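Local coordinates for protein putative sporulation-specific glycosylase ydhD (Bacillus subtilis subsp. subtilis str. 168, PDB 3CZ8) that probably hydrolyses glycosyl bonds of a polysaccharide during sporulation, this chain being the family 18 glycosyl hydrolase part of a longer protein that also carries LysM domains, at residues A[227-232]-A[276-281]; A[248-253]-A[266-271]; A[193-198]-A[220-225]. The protein carries 1 engineered substitution. All blocks are in the same frame, centred on the assembly; numbering follows the deposited sequence. Where two conformers were deposited one is given.

Contact 1. Residues A[227-232]-A[276-281]; sequences DWIIPY and RTHEVW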
ATOM      1  N   ASP A 227       4.144   4.405  14.975  1.00 30.69           N
ATOM      2  CA  ASP A 227       3.431   4.326  16.245  1.00 38.44           C
ATOM      3  C   ASP A 227       4.394   3.796  17.304  1.00 33.53           C
ATOM      4  O   ASP A 227       4.716   2.613  17.311  1.00 32.62           O
ATOM      5  CB  ASP A 227       2.240   3.371  16.093  1.00 39.07           C
ATOM      6  CG  ASP A 227       1.232   3.479  17.230  1.00 51.85           C
ATOM      7  OD1 ASP A 227       0.049   3.166  16.983  1.00 39.15           O
ATOM      8  OD2 ASP A 227       1.595   3.875  18.359  1.00 36.69           O
ATOM      9  N   TRP A 228       4.844   4.683  18.191  1.00 34.65           N
ATOM     10  CA  TRP A 228       5.801   4.340  19.252  1.00 42.08           C
ATOM     11  C   TRP A 228       5.104   4.233  20.608  1.00 34.90           C
ATOM     12  O   TRP A 228       4.231   5.038  20.917  1.00 35.93           O
ATOM     13  CB  TRP A 228       6.836   5.454  19.411  1.00 30.32           C
ATOM     14  CG  TRP A 228       7.839   5.658  18.313  1.00 44.76           C
ATOM     15  CD1 TRP A 228       9.068   5.066  18.207  1.00 39.18           C
ATOM     16  CD2 TRP A 228       7.742   6.576  17.216  1.00 37.83           C
ATOM     17  NE1 TRP A 228       9.725   5.532  17.098  1.00 36.96           N
ATOM     18  CE2 TRP A 228       8.940   6.465  16.472  1.00 51.43           C
ATOM     19  CE3 TRP A 228       6.758   7.479  16.783  1.00 33.57           C
ATOM     20  CZ2 TRP A 228       9.182   7.221  15.317  1.00 35.07           C
ATOM     21  CZ3 TRP A 228       7.001   8.236  15.639  1.00 38.73           C
ATOM     22  CH2 TRP A 228       8.206   8.099  14.917  1.00 36.45           C
ATOM     23  N   ILE A 229       5.512   3.268  21.431  1.00 48.58           N
ATOM     24  CA  ILE A 229       5.113   3.264  22.844  1.00 52.02           C
ATOM     25  C   ILE A 229       6.021   4.223  23.633  1.00 50.85           C
ATOM     26  O   ILE A 229       7.235   3.998  23.728  1.00 44.58           O
ATOM     27  CB  ILE A 229       5.122   1.831  23.473  1.00 53.16           C
ATOM     28  CG1 ILE A 229       3.951   0.993  22.956  1.00 45.35           C
ATOM     29  CG2 ILE A 229       5.015   1.895  24.999  1.00 53.09           C
ATOM     30  CD1 ILE A 229       4.339  -0.102  21.987  1.00 53.09           C
ATOM     31  N   ILE A 230       5.439   5.300  24.172  1.00 53.34           N
ATOM     32  CA  ILE A 230       6.198   6.211  25.046  1.00 54.56           C
ATOM     33  C   ILE A 230       6.340   5.625  26.463  1.00 63.91           C
ATOM     34  O   ILE A 230       5.726   4.600  26.767  1.00 55.39           O
ATOM     35  CB  ILE A 230       5.785   7.711  24.955  1.00 56.11           C
ATOM     36  CG1 ILE A 230       4.273   7.899  25.059  1.00 45.43           C
ATOM     37  CG2 ILE A 230       6.348   8.324  23.680  1.00 68.68           C
ATOM     38  CD1 ILE A 230       3.856   9.364  25.149  1.00 60.73           C
ATOM     39  N   PRO A 231       7.041   6.320  27.374  1.00 67.43           N
ATOM     40  CA  PRO A 231       8.319   5.885  27.868  1.00 62.64           C
ATOM     41  C   PRO A 231       9.011   4.872  26.936  1.00 58.26           C
ATOM     42  O   PRO A 231       8.809   3.655  27.038  1.00 58.42           O
ATOM     43  CB  PRO A 231       7.958   5.394  29.275  1.00 57.55           C
ATOM     44  CG  PRO A 231       6.726   6.418  29.664  1.00 67.27           C
ATOM     45  CD  PRO A 231       6.482   7.252  28.360  1.00 77.87           C
ATOM     46  N   TYR A 232       9.801   5.426  26.012  1.00 59.15           N
ATOM     47  CA  TYR A 232      10.515   4.674  24.978  1.00 55.73           C
ATOM     48  C   TYR A 232      11.541   3.702  25.563  1.00 55.15           C
ATOM     49  O   TYR A 232      12.318   4.054  26.455  1.00 56.51           O
ATOM     50  CB  TYR A 232      11.180   5.627  23.970  1.00 56.28           C
ATOM     51  CG  TYR A 232      12.112   4.944  22.983  1.00 64.21           C
ATOM     52  CD1 TYR A 232      11.611   4.097  21.994  1.00 69.37           C
ATOM     53  CD2 TYR A 232      13.493   5.138  23.046  1.00 68.69           C
ATOM     54  CE1 TYR A 232      12.459   3.462  21.092  1.00 83.51           C
ATOM     55  CE2 TYR A 232      14.350   4.506  22.147  1.00 74.33           C
ATOM     56  CZ  TYR A 232      13.825   3.671  21.173  1.00 75.76           C
ATOM     57  OH  TYR A 232      14.662   3.041  20.279  1.00 86.58           O
ATOM     58  N   ARG A 276      -0.865   1.446  28.250  1.00 55.19           N
ATOM     59  CA  ARG A 276       0.356   1.971  27.618  1.00 52.86           C
ATOM     60  C   ARG A 276       0.084   3.181  26.730  1.00 46.57           C
ATOM     61  O   ARG A 276      -0.790   3.147  25.861  1.00 44.91           O
ATOM     62  CB  ARG A 276       1.053   0.887  26.786  1.00 43.44           C
ATOM     63  CG  ARG A 276       1.374  -0.402  27.541  1.00 49.13           C
ATOM     64  CD  ARG A 276       2.025  -1.431  26.624  1.00 51.05           C
ATOM     65  NE  ARG A 276       1.138  -1.839  25.533  1.00 57.33           N
ATOM     66  CZ  ARG A 276       1.513  -2.556  24.476  1.00 68.88           C
ATOM     67  NH1 ARG A 276       2.771  -2.957  24.345  1.00 67.19           N
ATOM     68  NH2 ARG A 276       0.627  -2.872  23.541  1.00 60.62           N
ATOM     69  N   THR A 277       0.833   4.253  26.962  1.00 47.77           N
ATOM     70  CA  THR A 277       0.708   5.453  26.150  1.00 51.38           C
ATOM     71  C   THR A 277       1.478   5.268  24.840  1.00 51.13           C
ATOM     72  O   THR A 277       2.565   4.681  24.817  1.00 46.31           O
ATOM     73  CB  THR A 277       1.182   6.714  26.903  1.00 46.90           C
ATOM     74  OG1 THR A 277       0.777   6.631  28.274  1.00 70.87           O
ATOM     75  CG2 THR A 277       0.578   7.973  26.288  1.00 62.71           C
ATOM     76  N   HIS A 278       0.874   5.743  23.754  1.00 50.14           N
ATOM     77  CA  HIS A 278       1.443   5.663  22.422  1.00 42.08           C
ATOM     78  C   HIS A 278       1.629   7.062  21.857  1.00 42.07           C
ATOM     79  O   HIS A 278       0.883   7.970  22.206  1.00 46.85           O
ATOM     80  CB  HIS A 278       0.505   4.902  21.499  1.00 28.55           C
ATOM     81  CG  HIS A 278       0.455   3.430  21.749  1.00 37.66           C
ATOM     82  ND1 HIS A 278       1.010   2.514  20.882  1.00 32.42           N
ATOM     83  CD2 HIS A 278      -0.102   2.712  22.750  1.00 37.22           C
ATOM     84  CE1 HIS A 278       0.805   1.293  21.345  1.00 49.42           C
ATOM     85  NE2 HIS A 278       0.134   1.385  22.479  1.00 35.50           N
ATOM     86  N   GLU A 279       2.618   7.223  20.979  1.00 37.42           N
ATOM     87  CA  GLU A 279       2.828   8.476  20.252  1.00 35.81           C
ATOM     88  C   GLU A 279       2.988   8.168  18.768  1.00 33.39           C
ATOM     89  O   GLU A 279       3.787   7.309  18.381  1.00 36.90           O
ATOM     90  CB  GLU A 279       4.056   9.223  20.782  1.00 30.86           C
ATOM     91  CG  GLU A 279       4.253  10.611  20.186  1.00 39.42           C
ATOM     92  CD  GLU A 279       5.325  11.423  20.906  1.00 44.76           C
ATOM     93  OE1 GLU A 279       6.248  11.924  20.231  1.00 50.53           O
ATOM     94  OE2 GLU A 279       5.242  11.568  22.145  1.00 63.97           O
ATOM     95  N   VAL A 280       2.208   8.864  17.946  1.00 37.56           N
ATOM     96  CA  VAL A 280       2.172   8.613  16.509  1.00 36.69           C
ATOM     97  C   VAL A 280       2.535   9.884  15.750  1.00 34.76           C
ATOM     98  O   VAL A 280       1.956  10.936  15.997  1.00 39.26           O
ATOM     99  CB  VAL A 280       0.774   8.097  16.050  1.00 35.80           C
ATOM    100  CG1 VAL A 280       0.762   7.746  14.555  1.00 26.68           C
ATOM    101  CG2 VAL A 280       0.339   6.894  16.879  1.00 24.65           C
ATOM    102  N   TRP A 281       3.511   9.773  14.849  1.00 27.23           N
ATOM    103  CA  TRP A 281       3.860  10.834  13.899  1.00 20.93           C
ATOM    104  C   TRP A 281       3.688  10.324  12.471  1.00 28.64           C
ATOM    105  O   TRP A 281       4.098   9.205  12.149  1.00 24.96           O
ATOM    106  CB  TRP A 281       5.312  11.279  14.104  1.00 33.70           C
ATOM    107  CG  TRP A 281       5.539  12.030  15.373  1.00 25.25           C
ATOM    108  CD1 TRP A 281       5.772  11.496  16.611  1.00 27.05           C
ATOM    109  CD2 TRP A 281       5.558  13.455  15.537  1.00 21.77           C
ATOM    110  NE1 TRP A 281       5.928  12.501  17.535  1.00 30.73           N
ATOM    111  CE2 TRP A 281       5.799  13.712  16.905  1.00 34.70           C
ATOM    112  CE3 TRP A 281       5.375  14.540  14.664  1.00 35.98           C
ATOM    113  CZ2 TRP A 281       5.879  15.013  17.421  1.00 35.13           C
ATOM    114  CZ3 TRP A 281       5.454  15.837  15.179  1.00 33.03           C
ATOM    115  CH2 TRP A 281       5.705  16.058  16.545  1.00 39.22           C
TER
HETATM  116  O   HOH W   1       3.435   3.273  28.412  1.00 53.23           O

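Contact 2. Residues A[248-253]-A[266-271]; sequences ERAMRY and PFFRYS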
ATOM      1  N   GLU A 248      -6.746   6.225  10.850  1.00 25.13           N
ATOM      2  CA  GLU A 248      -7.607   5.130  11.301  1.00 28.14           C
ATOM      3  C   GLU A 248      -7.432   4.799  12.785  1.00 33.59           C
ATOM      4  O   GLU A 248      -8.408   4.469  13.461  1.00 46.29           O
ATOM      5  CB  GLU A 248      -7.379   3.881  10.446  1.00 25.19           C
ATOM      6  CG  GLU A 248      -7.990   3.985   9.036  1.00 25.10           C
ATOM      7  CD  GLU A 248      -7.369   3.016   8.034  1.00 30.88           C
ATOM      8  OE1 GLU A 248      -6.394   2.303   8.375  1.00 31.04           O
ATOM      9  OE2 GLU A 248      -7.864   2.971   6.890  1.00 33.34           O
ATOM     10  N   ARG A 249      -6.201   4.899  13.286  1.00 37.84           N
ATOM     11  CA  ARG A 249      -5.922   4.685  14.712  1.00 30.61           C
ATOM     12  C   ARG A 249      -6.388   5.847  15.578  1.00 34.51           C
ATOM     13  O   ARG A 249      -6.814   5.641  16.709  1.00 39.09           O
ATOM     14  CB  ARG A 249      -4.442   4.402  14.949  1.00 28.79           C
ATOM     15  CG  ARG A 249      -4.022   3.038  14.452  1.00 30.62           C
ATOM     16  CD  ARG A 249      -2.597   2.705  14.825  1.00 45.37           C
ATOM     17  NE  ARG A 249      -2.197   1.430  14.234  1.00 35.60           N
ATOM     18  CZ  ARG A 249      -1.214   0.657  14.685  1.00 37.47           C
ATOM     19  NH1 ARG A 249      -0.508   1.015  15.748  1.00 31.15           N
ATOM     20  NH2 ARG A 249      -0.941  -0.484  14.067  1.00 33.37           N
ATOM     21  N   ALA A 250      -6.311   7.064  15.044  1.00 27.55           N
ATOM     22  CA  ALA A 250      -6.827   8.247  15.732  1.00 39.32           C
ATOM     23  C   ALA A 250      -8.346   8.194  15.918  1.00 35.69           C
ATOM     24  O   ALA A 250      -8.856   8.721  16.896  1.00 43.42           O
ATOM     25  CB  ALA A 250      -6.418   9.523  14.998  1.00 33.35           C
ATOM     26  N   MET A 251      -9.053   7.555  14.983  1.00 40.50           N
ATOM     27  CA  MET A 251     -10.510   7.374  15.071  1.00 46.78           C
ATOM     28  C   MET A 251     -10.896   6.355  16.133  1.00 39.55           C
ATOM     29  O   MET A 251     -11.740   6.636  16.985  1.00 47.56           O
ATOM     30  CB  MET A 251     -11.093   6.897  13.743  1.00 43.07           C
ATOM     31  CG  MET A 251     -10.927   7.829  12.578  1.00 58.99           C
ATOM     32  SD  MET A 251     -12.027   7.402  11.223  1.00 57.93           S
ATOM     33  CE  MET A 251     -12.035   5.601  11.204  1.00 31.64           C
ATOM     34  N   ARG A 252     -10.281   5.171  16.052  1.00 39.41           N
ATOM     35  CA  ARG A 252     -10.510   4.059  16.981  1.00 42.27           C
ATOM     36  C   ARG A 252     -10.301   4.459  18.449  1.00 47.00           C
ATOM     37  O   ARG A 252     -11.058   4.032  19.328  1.00 45.09           O
ATOM     38  CB  ARG A 252      -9.616   2.863  16.606  1.00 43.58           C
ATOM     39  CG  ARG A 252      -9.921   1.540  17.330  1.00 37.26           C
ATOM     40  CD  ARG A 252      -8.945   1.294  18.470  1.00 55.16           C
ATOM     41  NE  ARG A 252      -9.332   0.214  19.377  1.00 49.74           N
ATOM     42  CZ  ARG A 252     -10.082   0.370  20.468  1.00 34.92           C
ATOM     43  NH1 ARG A 252     -10.563   1.566  20.800  1.00 27.21           N
ATOM     44  NH2 ARG A 252     -10.361  -0.681  21.226  1.00 30.26           N
ATOM     45  N   TYR A 253      -9.282   5.277  18.702  1.00 43.27           N
ATOM     46  CA  TYR A 253      -8.954   5.693  20.062  1.00 35.59           C
ATOM     47  C   TYR A 253      -9.506   7.072  20.409  1.00 41.14           C
ATOM     48  O   TYR A 253      -9.338   7.543  21.539  1.00 41.76           O
ATOM     49  CB  TYR A 253      -7.441   5.635  20.291  1.00 40.55           C
ATOM     50  CG  TYR A 253      -6.880   4.228  20.271  1.00 37.71           C
ATOM     51  CD1 TYR A 253      -7.050   3.368  21.362  1.00 26.75           C
ATOM     52  CD2 TYR A 253      -6.178   3.753  19.162  1.00 33.22           C
ATOM     53  CE1 TYR A 253      -6.534   2.069  21.343  1.00 31.94           C
ATOM     54  CE2 TYR A 253      -5.661   2.458  19.131  1.00 28.29           C
ATOM     55  CZ  TYR A 253      -5.841   1.624  20.229  1.00 25.96           C
ATOM     56  OH  TYR A 253      -5.332   0.347  20.207  1.00 39.26           O
ATOM     57  N   PRO A 266       1.900  16.350  11.469  1.00 48.92           N
ATOM     58  CA  PRO A 266       0.831  15.949  12.381  1.00 44.34           C
ATOM     59  C   PRO A 266       1.275  14.868  13.356  1.00 41.81           C
ATOM     60  O   PRO A 266       2.133  14.040  13.031  1.00 47.47           O
ATOM     61  CB  PRO A 266      -0.253  15.417  11.443  1.00 39.50           C
ATOM     62  CG  PRO A 266       0.480  14.928  10.255  1.00 43.90           C
ATOM     63  CD  PRO A 266       1.708  15.784  10.120  1.00 35.39           C
ATOM     64  N   PHE A 267       0.694  14.898  14.549  1.00 50.35           N
ATOM     65  CA  PHE A 267       0.955  13.896  15.577  1.00 32.65           C
ATOM     66  C   PHE A 267      -0.241  13.734  16.501  1.00 41.38           C
ATOM     67  O   PHE A 267      -1.099  14.613  16.567  1.00 47.33           O
ATOM     68  CB  PHE A 267       2.237  14.215  16.370  1.00 41.80           C
ATOM     69  CG  PHE A 267       2.129  15.402  17.294  1.00 30.13           C
ATOM     70  CD1 PHE A 267       2.047  15.215  18.670  1.00 45.32           C
ATOM     71  CD2 PHE A 267       2.132  16.705  16.793  1.00 42.84           C
ATOM     72  CE1 PHE A 267       1.952  16.306  19.531  1.00 41.41           C
ATOM     73  CE2 PHE A 267       2.037  17.798  17.646  1.00 50.96           C
ATOM     74  CZ  PHE A 267       1.949  17.600  19.015  1.00 42.18           C
ATOM     75  N   PHE A 268      -0.303  12.596  17.187  1.00 35.89           N
ATOM     76  CA  PHE A 268      -1.268  12.400  18.263  1.00 38.68           C
ATOM     77  C   PHE A 268      -0.766  11.393  19.286  1.00 37.39           C
ATOM     78  O   PHE A 268       0.149  10.618  19.009  1.00 35.64           O
ATOM     79  CB  PHE A 268      -2.660  12.010  17.733  1.00 37.86           C
ATOM     80  CG  PHE A 268      -2.712  10.685  17.020  1.00 38.11           C
ATOM     81  CD1 PHE A 268      -3.037   9.519  17.704  1.00 29.78           C
ATOM     82  CD2 PHE A 268      -2.480  10.612  15.649  1.00 42.00           C
ATOM     83  CE1 PHE A 268      -3.109   8.297  17.039  1.00 31.70           C
ATOM     84  CE2 PHE A 268      -2.542   9.400  14.982  1.00 28.77           C
ATOM     85  CZ  PHE A 268      -2.865   8.237  15.682  1.00 34.42           C
ATOM     86  N   ARG A 269      -1.369  11.422  20.472  1.00 41.95           N
ATOM     87  CA  ARG A 269      -1.106  10.419  21.500  1.00 44.67           C
ATOM     88  C   ARG A 269      -2.405   9.735  21.915  1.00 41.17           C
ATOM     89  O   ARG A 269      -3.483  10.325  21.812  1.00 42.80           O
ATOM     90  CB  ARG A 269      -0.421  11.048  22.716  1.00 46.55           C
ATOM     91  CG  ARG A 269       0.986  11.559  22.450  1.00 53.52           C
ATOM     92  CD  ARG A 269       1.592  12.224  23.678  1.00 53.66           C
ATOM     93  NE  ARG A 269       2.936  12.722  23.398  1.00 64.18           N
ATOM     94  CZ  ARG A 269       3.219  13.965  23.014  1.00 69.60           C
ATOM     95  NH1 ARG A 269       2.252  14.863  22.865  1.00 48.54           N
ATOM     96  NH2 ARG A 269       4.477  14.312  22.779  1.00 52.71           N
ATOM     97  N   TYR A 270      -2.294   8.487  22.362  1.00 43.79           N
ATOM     98  CA  TYR A 270      -3.432   7.738  22.896  1.00 47.32           C
ATOM     99  C   TYR A 270      -2.969   6.695  23.911  1.00 51.53           C
ATOM    100  O   TYR A 270      -1.786   6.361  23.965  1.00 47.85           O
ATOM    101  CB  TYR A 270      -4.245   7.076  21.769  1.00 43.34           C
ATOM    102  CG  TYR A 270      -3.545   5.950  21.021  1.00 34.79           C
ATOM    103  CD1 TYR A 270      -3.603   4.633  21.485  1.00 29.48           C
ATOM    104  CD2 TYR A 270      -2.847   6.200  19.838  1.00 38.94           C
ATOM    105  CE1 TYR A 270      -2.961   3.596  20.803  1.00 38.91           C
ATOM    106  CE2 TYR A 270      -2.213   5.169  19.136  1.00 29.56           C
ATOM    107  CZ  TYR A 270      -2.280   3.870  19.626  1.00 19.00           C
ATOM    108  OH  TYR A 270      -1.660   2.847  18.957  1.00 38.38           O
ATOM    109  N   SER A 271      -3.909   6.184  24.703  1.00 53.65           N
ATOM    110  CA  SER A 271      -3.645   5.065  25.607  1.00 51.43           C
ATOM    111  C   SER A 271      -4.406   3.845  25.119  1.00 44.10           C
ATOM    112  O   SER A 271      -5.606   3.926  24.850  1.00 54.83           O
ATOM    113  CB  SER A 271      -4.062   5.408  27.040  1.00 45.32           C
ATOM    114  OG  SER A 271      -3.350   6.533  27.524  1.00 76.46           O
TER
HETATM  115  O   HOH W   2      -2.599   0.109  19.269  1.00 50.13           O

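Contact 3. Residues A[193-198]-A[220-225]; sequences GPVAPI and GVPLYG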
ATOM      1  N   GLY A 193       9.219  11.047  17.053  1.00 36.37           N
ATOM      2  CA  GLY A 193       9.351  12.391  16.498  1.00 32.02           C
ATOM      3  C   GLY A 193       8.930  12.419  15.037  1.00 29.96           C
ATOM      4  O   GLY A 193       8.646  11.367  14.461  1.00 28.33           O
ATOM      5  N   PRO A 194       8.897  13.621  14.426  1.00 29.39           N
ATOM      6  CA  PRO A 194       8.431  13.809  13.048  1.00 29.51           C
ATOM      7  C   PRO A 194       9.270  13.050  12.033  1.00 37.02           C
ATOM      8  O   PRO A 194      10.500  13.103  12.081  1.00 34.88           O
ATOM      9  CB  PRO A 194       8.563  15.320  12.831  1.00 21.91           C
ATOM     10  CG  PRO A 194       9.540  15.774  13.860  1.00 32.07           C
ATOM     11  CD  PRO A 194       9.327  14.893  15.034  1.00 32.71           C
ATOM     12  N   VAL A 195       8.597  12.345  11.129  1.00 32.21           N
ATOM     13  CA  VAL A 195       9.255  11.529  10.114  0.50 31.07           C
ATOM     14  C   VAL A 195      10.027  12.386   9.102  1.00 28.16           C
ATOM     15  O   VAL A 195      11.138  12.041   8.689  1.00 29.70           O
ATOM     16  CB  VAL A 195       8.221  10.646   9.392  0.50 30.45           C
ATOM     17  CG1 VAL A 195       8.846   9.944   8.228  0.50 30.82           C
ATOM     18  CG2 VAL A 195       7.618   9.629  10.362  0.50 34.96           C
ATOM     19  N   ALA A 196       9.422  13.506   8.719  1.00 24.68           N
ATOM     20  CA  ALA A 196      10.016  14.418   7.755  1.00 26.41           C
ATOM     21  C   ALA A 196       9.758  15.865   8.172  1.00 27.95           C
ATOM     22  O   ALA A 196       8.949  16.565   7.543  1.00 25.26           O
ATOM     23  CB  ALA A 196       9.465  14.142   6.368  1.00 21.10           C
ATOM     24  N   PRO A 197      10.448  16.323   9.237  1.00 27.87           N
ATOM     25  CA  PRO A 197      10.224  17.689   9.705  1.00 33.85           C
ATOM     26  C   PRO A 197      10.664  18.696   8.648  1.00 37.08           C
ATOM     27  O   PRO A 197      11.700  18.499   8.000  1.00 36.66           O
ATOM     28  CB  PRO A 197      11.096  17.784  10.963  1.00 30.51           C
ATOM     29  CG  PRO A 197      12.113  16.720  10.826  1.00 34.00           C
ATOM     30  CD  PRO A 197      11.481  15.625  10.030  1.00 25.69           C
ATOM     31  N   ILE A 198       9.864  19.746   8.465  1.00 39.71           N
ATOM     32  CA  ILE A 198      10.078  20.730   7.398  1.00 39.90           C
ATOM     33  C   ILE A 198      11.382  21.520   7.597  1.00 46.25           C
ATOM     34  O   ILE A 198      11.973  22.021   6.635  1.00 42.10           O
ATOM     35  CB  ILE A 198       8.835  21.658   7.232  1.00 47.96           C
ATOM     36  CG1 ILE A 198       8.676  22.126   5.774  1.00 39.80           C
ATOM     37  CG2 ILE A 198       8.842  22.802   8.261  1.00 48.16           C
ATOM     38  CD1 ILE A 198       9.129  23.549   5.506  1.00 80.92           C
ATOM     39  N   GLY A 220      11.485  13.198  -2.293  1.00 29.27           N
ATOM     40  CA  GLY A 220      10.639  12.056  -1.950  1.00 31.24           C
ATOM     41  C   GLY A 220       9.940  12.245  -0.614  1.00 35.28           C
ATOM     42  O   GLY A 220      10.551  12.699   0.349  1.00 28.79           O
ATOM     43  N   VAL A 221       8.651  11.907  -0.564  1.00 35.00           N
ATOM     44  CA  VAL A 221       7.862  12.009   0.673  1.00 29.96           C
ATOM     45  C   VAL A 221       7.790  10.645   1.407  1.00 37.20           C
ATOM     46  O   VAL A 221       8.023   9.601   0.782  1.00 32.49           O
ATOM     47  CB  VAL A 221       6.446  12.601   0.411  1.00 30.71           C
ATOM     48  CG1 VAL A 221       6.534  13.995  -0.244  1.00 27.42           C
ATOM     49  CG2 VAL A 221       5.570  11.647  -0.387  1.00 32.95           C
ATOM     50  N   PRO A 222       7.508  10.651   2.736  1.00 29.20           N
ATOM     51  CA  PRO A 222       7.467   9.398   3.509  1.00 33.31           C
ATOM     52  C   PRO A 222       6.495   8.346   2.986  1.00 27.27           C
ATOM     53  O   PRO A 222       5.397   8.668   2.532  1.00 29.58           O
ATOM     54  CB  PRO A 222       7.019   9.852   4.900  1.00 24.32           C
ATOM     55  CG  PRO A 222       7.384  11.266   4.973  1.00 33.36           C
ATOM     56  CD  PRO A 222       7.247  11.818   3.604  1.00 29.96           C
ATOM     57  N   LEU A 223       6.926   7.094   3.044  1.00 37.02           N
ATOM     58  CA  LEU A 223       6.054   5.961   2.792  1.00 46.33           C
ATOM     59  C   LEU A 223       5.305   5.589   4.080  1.00 42.41           C
ATOM     60  O   LEU A 223       4.113   5.283   4.036  1.00 43.63           O
ATOM     61  CB  LEU A 223       6.889   4.782   2.266  1.00 52.42           C
ATOM     62  CG  LEU A 223       6.314   3.385   1.993  1.00 46.87           C
ATOM     63  CD1 LEU A 223       5.098   3.390   1.067  1.00 49.77           C
ATOM     64  CD2 LEU A 223       7.415   2.483   1.444  1.00 41.24           C
ATOM     65  N   TYR A 224       6.004   5.655   5.219  1.00 34.73           N
ATOM     66  CA  TYR A 224       5.506   5.197   6.528  0.50 33.16           C
ATOM     67  C   TYR A 224       5.413   6.309   7.574  1.00 28.48           C
ATOM     68  O   TYR A 224       6.292   7.169   7.636  1.00 29.06           O
ATOM     69  CB  TYR A 224       6.461   4.149   7.120  0.50 27.91           C
ATOM     70  CG  TYR A 224       6.588   2.833   6.387  0.50 31.27           C
ATOM     71  CD1 TYR A 224       5.496   1.975   6.252  0.50 41.28           C
ATOM     72  CD2 TYR A 224       7.823   2.416   5.880  0.50 34.92           C
ATOM     73  CE1 TYR A 224       5.617   0.756   5.598  0.50 38.79           C
ATOM     74  CE2 TYR A 224       7.957   1.193   5.223  0.50 31.14           C
ATOM     75  CZ  TYR A 224       6.849   0.370   5.087  0.50 38.56           C
ATOM     76  OH  TYR A 224       6.963  -0.839   4.442  0.50 30.97           O
ATOM     77  N   GLY A 225       4.386   6.247   8.416  1.00 31.34           N
ATOM     78  CA  GLY A 225       4.338   6.987   9.673  1.00 24.46           C
ATOM     79  C   GLY A 225       4.688   5.957  10.736  1.00 31.84           C
ATOM     80  O   GLY A 225       4.868   4.777  10.412  1.00 34.05           O
TER

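Contact 1. Residues A[227-232]-A[276-281]
H278 donates from ND1 to D227 OD2 at 2.9 Å, a histidine-carboxylate bond across two antiparallel strands. With CG anti to the backbone N (chi1 -165°), D227 brings OD2 across to the neighbouring strand; the oxygen lies close to the plane of the imidazole, but the N-H comes to it from above the carboxylate, 39° out of that plane. D227 is also tied to R249 and Y270 through OD1, and H278 NE2 bonds to D272, holding each group from two directions. The W228–E279 pair adds two backbone bonds, W228 N to E279 O at 2.8 Å and E279 N to W228 O at 2.7 Å. I230 N makes a weak bond to T277 O, and one water joins I230 O to T277 N.

Outward from these, I229 CG1 sits over one face of the imidazole, 3.9 Å from the H278 ring centroid, in a CH-pi contact. An alanine in place of H278 would probably leave D227 OD2 without its cross-strand donor and open a gap beneath I229. On the other face of the sheet, W281 NE1 reaches E279 OE1 at 2.8 Å, and W228 CZ3 touches W281 CD1 at 3.6 Å, the two indoles lying obliquely with planes 72° apart. Such pairing, in a sheet inserted between the last two strands of a TIM barrel, matches the small alpha+beta domain of many family 18 chitinases.

Contact 2. Residues A[248-253]-A[266-271]
Y270 and Y253 bring their hydroxyls to one shared water, which donates to Y270 OH at 2.9 Å and lies 2.9 Å from Y253 OH. Y270 OH is also hydrogen-bonded to D227, the carboxylate that forms a salt bridge with R249, and R249 NH1 stands 3.9 Å from that hydroxyl without bonding to it.

The two phenol rings form an offset stack, centroids 4.0 Å apart and planes 13° from parallel. The closest atoms are Y253 CE2 and Y270 CE1, at 3.4 Å. The CB of Y270 already points toward the helix, and CG between the backbone N and the carbonyl carbon (chi1 68°) sets the ring against Y253. The opposite face of the Y253 ring is covered by CD of R252, whose guanidinium pairs with D22 of the second subunit.

Two residues earlier on the strand, the F268 ring lies under A250 CB, which is 3.9 Å from the ring centroid and almost on the normal.

The end of helix 243-252 and the residue after it rest on the sheet largely through ring faces and a methyl group; beside them the R249–D227 salt bridge probably polarises the Y270 hydroxyl.

Contact 3. Residues A[193-198]-A[220-225]
V195 faces P222 with a branched side chain whose two methyls divide the work. It was modelled in two conformers, so the torsion and methyl distances given here hold for one of them and are doubtful for the other. At CB the chain forks. CG1 stands anti to the backbone N (chi1 172°) and is thereby carried toward the CB–CG edge of the proline ring, where it lies 3.8 Å from P222 CB and equally far from P222 CG. The same methyl comes within 3.8 Å of Y224 O. CG2, on the other branch, turns along the chain that leaves P222: it is 3.9 Å from Y224 O and 4.3 Å from G225 CA.

The segments are connections at one end of a TIM barrel. Strand 177-181, helix 198-208 and strand 217-220 make a beta-alpha-beta unit with parallel strands; residues 193-198 lead into the helix, with P197 at its N-cap, and residues 220-225 leave the second strand for strand 225-229 of the inserted sheet. In this fold the loops that follow the strands surround the active site, and the side chain of Y224 lies about 10 Å from that of E120, the predicted proton donor.

A196 adds its single methyl: CB lies 3.8 Å from P222 CG, so the tip of the proline ring touches both A196 and V195. Y183 and E283 also pack on P222, and A196 O accepts a hydrogen bond from K291 NZ. Further along, Y224 packs against L310 of the second subunit.

Contacts 1 and 2 use the same sheet: contact 1 pairs two of its strands, and contact 2 lays a helix on the neighbouring strand. They share one polar junction at D227. Their centres lie about 26 and 27 Å from the centre of the chain, in the inserted domain; contact 1, though peripheral, is buried, whereas contact 2 is only partly so. Contact 3, its centre about 12 Å from that of the chain, joins barrel loops in the interior mainly by apolar touch. Chemistry follows place: strand pairing and a charged network in contact 1, ring stacking with a water in contact 2, methyl against proline in contact 3. W228 and W281 pack on G193, linking contacts 1 and 3.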